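Local atomic coordinates of protease 2A (Rhinovirus C, PDB entry 5X45), a protein that probably cleaves the viral polyprotein as a zinc-containing, chymotrypsin-like cysteine protease, as related enterovirus 2A proteases do. Residues Y60-R63 / Y68-V71; V71-H76 / G109-K114. All coordinates share one frame; numbering follows the deposited sequence.

Contact 1: residues Y60-R63 / Y68-V71; sequences YYSR and YFPV
Tyr60 and Phe69 face each other as the hydrogen-bonded pair of an antiparallel beta hairpin, formed by strands 57-62 and 67-76 of the six-stranded barrel. Two backbone bonds close the pair: Tyr60 N gives to Phe69 O at 2.9 Å, and Phe69 N returns a bond of 2.9 Å to Tyr60 O. That second acceptor also receives a CA-H...O contact from Tyr68.

One step toward the turn, Tyr61 and Tyr68 make a non-hydrogen-bonded pair on the other face of the sheet. Here the Tyr68 ring folds back across the partner strand, so that Tyr61 CB lies over its face, 3.9 Å from the ring centroid, in a CH-pi contact. With CG anti to the backbone N (chi1 175°), the far end of the Tyr61 ring leads away from strand 67-76, while its CD1 still meets Tyr68 CE1; the two ring planes meet obliquely at 46°.

On the face that carries Tyr60, its ring is swung against the neighbouring strand. CE1 touches Phe69 CB at 3.7 Å. Val71 CG1 comes to Tyr60 CD1 obliquely at 3.7 Å, the two side chains crossing at about a right angle; a compact branched residue suits this buried spot. Ser62, small enough to sit close, brings CB to the edge of the Phe69 ring, 3.7 Å from CE2 and near the ring plane.

The tyrosine hydroxyls let large aromatic side chains end on polar partners: Tyr60 OH hydrogen-bonds to His101 O, Tyr61 OH to Asp66 OD1 and Tyr68 OH to Pro4 O. Around the hairpin, Phe131 of strand 129-133 meets the Tyr60 ring edge-to-face, and strand 110-113 flanks strand 57-62, placing Leu112 against Tyr68.

Contact 2: residues V71-H76 / G109-K114; sequences VECVSH and GKLLCK. With ZN (zinc ion), chain E.
Val71 and Leu111 bring strands 67-76 and 110-113 together through side chains alone: their CA atoms, the nearest across the two segments, are 8.7 Å apart, and no hydrogen bond joins the backbones. Both residues point inward, and Val71 CG1 touches Leu111 CD1 at 3.6 Å, the two side chains crossing at about a right angle. Leucine suits the span because its side chain is long and forked; a chi1 of 169° extends CG away from the backbone N, and the two methyls reach different partners. The second, CD2, approaches Cys73 SG more loosely at 4.3 Å; cysteine is a small side chain whose weakly polar sulfur can lie among hydrocarbon groups.

The two strands are not neighbours in the sheet, since strand 57-62 runs between them. The side chains meet past it, on the inner side of a closed six-stranded antiparallel barrel of the chymotrypsin-like type, where Leu96 and Phe131 from other strands also pack on both Leu111 and Cys73.

Two residues beyond Leu111, Cys113 turns to the metal instead: its SG, probably as thiolate, binds the zinc ion at 2.5 Å. Cys53, Cys55 and His115 make up the rest of the metal site, and the zinc is probably structural here, as in related 2A proteases.

In the fold
Contacts 1 and 2 lie on the same side of the chain's centre, their own centres about 9 Å apart, and both belong to the six-stranded antiparallel barrel. They meet at Val71, where segment 68-71 passes directly into 71-76 along strand 67-76; segment 60-63 comes before these, and 109-114 follows much later in the chain. Strand 57-62 lies between strands 67-76 and 110-113, pairing with the first in contact 1 and with the second on its other flank, where Tyr61 N probably bonds to Lys110 O at 3.1 Å. Hairpin pairing and side-chain packing inside the barrel thus tie three successive strands of its wall together, 110-113 carrying a cysteine of the zinc site.

Contact 1: residues Y60-R63 / Y68-V71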
loop_
_atom_site.group_PDB
_atom_site.type_symbol
_atom_site.label_atom_id
_atom_site.label_comp_id
_atom_site.label_asym_id
_atom_site.label_seq_id
_atom_site.Cartn_x
_atom_site.Cartn_y
_atom_site.Cartn_z
ATOM N N TYR A 60 -1.425 6.559 -8.761
ATOM C CA TYR A 60 -0.421 5.983 -7.887
ATOM C C TYR A 60 1.003 6.308 -8.326
ATOM O O TYR A 60 1.269 6.556 -9.501
ATOM C CB TYR A 60 -0.612 4.465 -7.780
ATOM C CG TYR A 60 -0.139 3.674 -8.975
ATOM C CD1 TYR A 60 -0.942 3.525 -10.098
ATOM C CD2 TYR A 60 1.121 3.068 -8.980
ATOM C CE1 TYR A 60 -0.508 2.787 -11.189
ATOM C CE2 TYR A 60 1.561 2.333 -10.066
ATOM C CZ TYR A 60 0.744 2.195 -11.168
ATOM O OH TYR A 60 1.177 1.464 -12.250
ATOM N N TYR A 61 1.916 6.291 -7.365
ATOM C CA TYR A 61 3.323 6.514 -7.643
ATOM C C TYR A 61 4.016 5.214 -8.057
ATOM O O TYR A 61 3.910 4.200 -7.371
ATOM C CB TYR A 61 4.008 7.115 -6.415
ATOM C CG TYR A 61 5.489 7.272 -6.587
ATOM C CD1 TYR A 61 6.007 8.181 -7.501
ATOM C CD2 TYR A 61 6.376 6.499 -5.851
ATOM C CE1 TYR A 61 7.375 8.322 -7.670
ATOM C CE2 TYR A 61 7.746 6.633 -6.015
ATOM C CZ TYR A 61 8.235 7.545 -6.927
ATOM O OH TYR A 61 9.587 7.682 -7.094
ATOM N N SER A 62 4.702 5.250 -9.192
ATOM C CA SER A 62 5.538 4.144 -9.653
ATOM C C SER A 62 7.003 4.508 -9.485
ATOM O O SER A 62 7.493 5.397 -10.194
ATOM C CB SER A 62 5.255 3.820 -11.123
ATOM O OG SER A 62 6.231 2.931 -11.652
ATOM N N ARG A 63 7.712 3.827 -8.582
ATOM C CA ARG A 63 9.111 4.189 -8.332
ATOM C C ARG A 63 9.982 3.863 -9.539
ATOM O O ARG A 63 10.842 4.659 -9.911
ATOM C CB ARG A 63 9.683 3.500 -7.088
ATOM C CG ARG A 63 11.019 4.113 -6.679
ATOM C CD ARG A 63 11.638 3.451 -5.473
ATOM N NE ARG A 63 12.396 2.260 -5.850
ATOM C CZ ARG A 63 13.724 2.206 -5.925
ATOM N NH1 ARG A 63 14.452 3.279 -5.649
ATOM N NH2 ARG A 63 14.326 1.077 -6.279
ATOM N N TYR A 68 3.744 9.496 -11.530
ATOM C CA TYR A 68 2.411 9.059 -11.161
ATOM C C TYR A 68 1.635 8.546 -12.374
ATOM O O TYR A 68 1.864 8.997 -13.496
ATOM C CB TYR A 68 1.657 10.202 -10.486
ATOM C CG TYR A 68 1.784 10.181 -8.994
ATOM C CD1 TYR A 68 2.961 10.577 -8.369
ATOM C CD2 TYR A 68 0.731 9.738 -8.201
ATOM C CE1 TYR A 68 3.081 10.544 -6.989
ATOM C CE2 TYR A 68 0.841 9.695 -6.824
ATOM C CZ TYR A 68 2.015 10.098 -6.222
ATOM O OH TYR A 68 2.119 10.058 -4.851
ATOM N N PHE A 69 0.751 7.576 -12.139
ATOM C CA PHE A 69 -0.152 7.038 -13.162
ATOM C C PHE A 69 -1.596 7.095 -12.706
ATOM O O PHE A 69 -1.887 6.756 -11.568
ATOM C CB PHE A 69 0.167 5.581 -13.491
ATOM C CG PHE A 69 1.412 5.390 -14.288
ATOM C CD1 PHE A 69 1.398 5.549 -15.670
ATOM C CD2 PHE A 69 2.597 5.014 -13.666
ATOM C CE1 PHE A 69 2.557 5.348 -16.415
ATOM C CE2 PHE A 69 3.756 4.821 -14.400
ATOM C CZ PHE A 69 3.737 4.989 -15.775
ATOM N N PRO A 70 -2.514 7.459 -13.608
ATOM C CA PRO A 70 -3.932 7.219 -13.317
ATOM C C PRO A 70 -4.164 5.723 -13.240
ATOM O O PRO A 70 -3.402 4.989 -13.866
ATOM C CB PRO A 70 -4.655 7.836 -14.516
ATOM C CG PRO A 70 -3.690 8.850 -15.049
ATOM C CD PRO A 70 -2.329 8.234 -14.845
ATOM N N VAL A 71 -5.156 5.272 -12.477
ATOM C CA VAL A 71 -5.413 3.834 -12.370
ATOM C C VAL A 71 -6.850 3.582 -11.928
ATOM O O VAL A 71 -7.413 4.368 -11.160
ATOM C CB VAL A 71 -4.408 3.164 -11.382
ATOM C CG1 VAL A 71 -4.647 3.635 -9.956
ATOM C CG2 VAL A 71 -4.464 1.651 -11.474
#

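Contact 2: residues V71-H76 / G109-K114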
loop_
_atom_site.group_PDB
_atom_site.type_symbol
_atom_site.label_atom_id
_atom_site.label_comp_id
_atom_site.label_asym_id
_atom_site.label_seq_id
_atom_site.Cartn_x
_atom_site.Cartn_y
_atom_site.Cartn_z
ATOM N N VAL A 71 -5.156 5.272 -12.477
ATOM C CA VAL A 71 -5.413 3.834 -12.370
ATOM C C VAL A 71 -6.850 3.582 -11.928
ATOM O O VAL A 71 -7.413 4.368 -11.160
ATOM C CB VAL A 71 -4.408 3.164 -11.382
ATOM C CG1 VAL A 71 -4.647 3.635 -9.956
ATOM C CG2 VAL A 71 -4.464 1.651 -11.474
ATOM N N GLU A 72 -7.457 2.518 -12.454
ATOM C CA GLU A 72 -8.797 2.091 -12.035
ATOM C C GLU A 72 -8.709 0.701 -11.410
ATOM O O GLU A 72 -8.203 -0.223 -12.041
ATOM C CB GLU A 72 -9.758 2.072 -13.226
ATOM C CG GLU A 72 -9.799 3.378 -14.002
ATOM C CD GLU A 72 -8.680 3.460 -15.041
ATOM O OE1 GLU A 72 -7.950 2.459 -15.208
ATOM O OE2 GLU A 72 -8.512 4.526 -15.673
ATOM N N CYS A 73 -9.183 0.527 -10.181
ATOM C CA CYS A 73 -9.015 -0.783 -9.544
ATOM C C CYS A 73 -10.303 -1.548 -9.274
ATOM O O CYS A 73 -11.384 -0.978 -9.184
ATOM C CB CYS A 73 -8.267 -0.635 -8.221
ATOM S SG CYS A 73 -6.670 0.119 -8.396
ATOM N N VAL A 74 -10.146 -2.855 -9.129
ATOM C CA VAL A 74 -11.198 -3.737 -8.660
ATOM C C VAL A 74 -10.786 -4.341 -7.312
ATOM O O VAL A 74 -9.610 -4.646 -7.103
ATOM C CB VAL A 74 -11.483 -4.864 -9.655
ATOM C CG1 VAL A 74 -12.762 -5.565 -9.252
ATOM C CG2 VAL A 74 -11.654 -4.299 -11.038
ATOM N N SER A 75 -11.740 -4.469 -6.393
ATOM C CA SER A 75 -11.503 -5.134 -5.111
ATOM C C SER A 75 -11.480 -6.665 -5.167
ATOM O O SER A 75 -12.298 -7.294 -5.840
ATOM C CB SER A 75 -12.568 -4.715 -4.099
ATOM O OG SER A 75 -12.419 -3.358 -3.733
ATOM N N HIS A 76 -10.537 -7.248 -4.435
ATOM C CA HIS A 76 -10.481 -8.688 -4.216
ATOM C C HIS A 76 -10.369 -8.930 -2.718
ATOM O O HIS A 76 -9.495 -8.366 -2.062
ATOM C CB HIS A 76 -9.295 -9.338 -4.927
ATOM C CG HIS A 76 -9.474 -9.483 -6.394
ATOM N ND1 HIS A 76 -9.189 -8.472 -7.291
ATOM C CD2 HIS A 76 -9.959 -10.510 -7.139
ATOM C CE1 HIS A 76 -9.455 -8.878 -8.517
ATOM N NE2 HIS A 76 -9.930 -10.115 -8.447
ATOM N N GLY A 109 4.619 2.365 -2.760
ATOM C CA GLY A 109 4.140 3.469 -3.571
ATOM C C GLY A 109 2.671 3.707 -3.292
ATOM O O GLY A 109 1.888 2.761 -3.190
ATOM N N LYS A 110 2.306 4.975 -3.141
ATOM C CA LYS A 110 0.972 5.339 -2.693
ATOM C C LYS A 110 -0.082 5.321 -3.783
ATOM O O LYS A 110 0.178 5.730 -4.909
ATOM C CB LYS A 110 1.004 6.727 -2.050
ATOM C CG LYS A 110 1.749 6.763 -0.730
ATOM C CD LYS A 110 1.696 8.133 -0.101
ATOM C CE LYS A 110 2.740 9.052 -0.685
ATOM N NZ LYS A 110 2.698 10.399 -0.046
ATOM N N LEU A 111 -1.280 4.875 -3.410
ATOM C CA LEU A 111 -2.477 4.990 -4.232
ATOM C C LEU A 111 -3.414 6.034 -3.627
ATOM O O LEU A 111 -3.865 5.898 -2.481
ATOM C CB LEU A 111 -3.192 3.643 -4.347
ATOM C CG LEU A 111 -4.592 3.654 -4.967
ATOM C CD1 LEU A 111 -4.535 4.158 -6.397
ATOM C CD2 LEU A 111 -5.185 2.259 -4.931
ATOM N N LEU A 112 -3.721 7.062 -4.411
ATOM C CA LEU A 112 -4.563 8.162 -3.947
ATOM C C LEU A 112 -5.840 8.326 -4.750
ATOM O O LEU A 112 -5.848 8.195 -5.973
ATOM C CB LEU A 112 -3.802 9.488 -3.995
ATOM C CG LEU A 112 -2.634 9.673 -3.042
ATOM C CD1 LEU A 112 -1.337 9.376 -3.764
ATOM C CD2 LEU A 112 -2.660 11.092 -2.500
ATOM N N CYS A 113 -6.924 8.606 -4.044
ATOM C CA CYS A 113 -8.126 9.129 -4.669
ATOM C C CYS A 113 -8.208 10.627 -4.366
ATOM O O CYS A 113 -7.283 11.202 -3.802
ATOM C CB CYS A 113 -9.357 8.390 -4.162
ATOM S SG CYS A 113 -9.718 8.721 -2.430
ATOM N N LYS A 114 -9.318 11.256 -4.719
ATOM C CA LYS A 114 -9.471 12.678 -4.477
ATOM C C LYS A 114 -9.389 13.001 -2.978
ATOM O O LYS A 114 -8.849 14.030 -2.586
ATOM C CB LYS A 114 -10.797 13.161 -5.064
ATOM C CG LYS A 114 -11.261 14.499 -4.531
ATOM C CD LYS A 114 -12.774 14.637 -4.626
ATOM C CE LYS A 114 -13.229 15.906 -3.938
ATOM N NZ LYS A 114 -12.465 17.084 -4.441
HETATM ZN ZN ZN E . -12.247 8.873 -2.296
#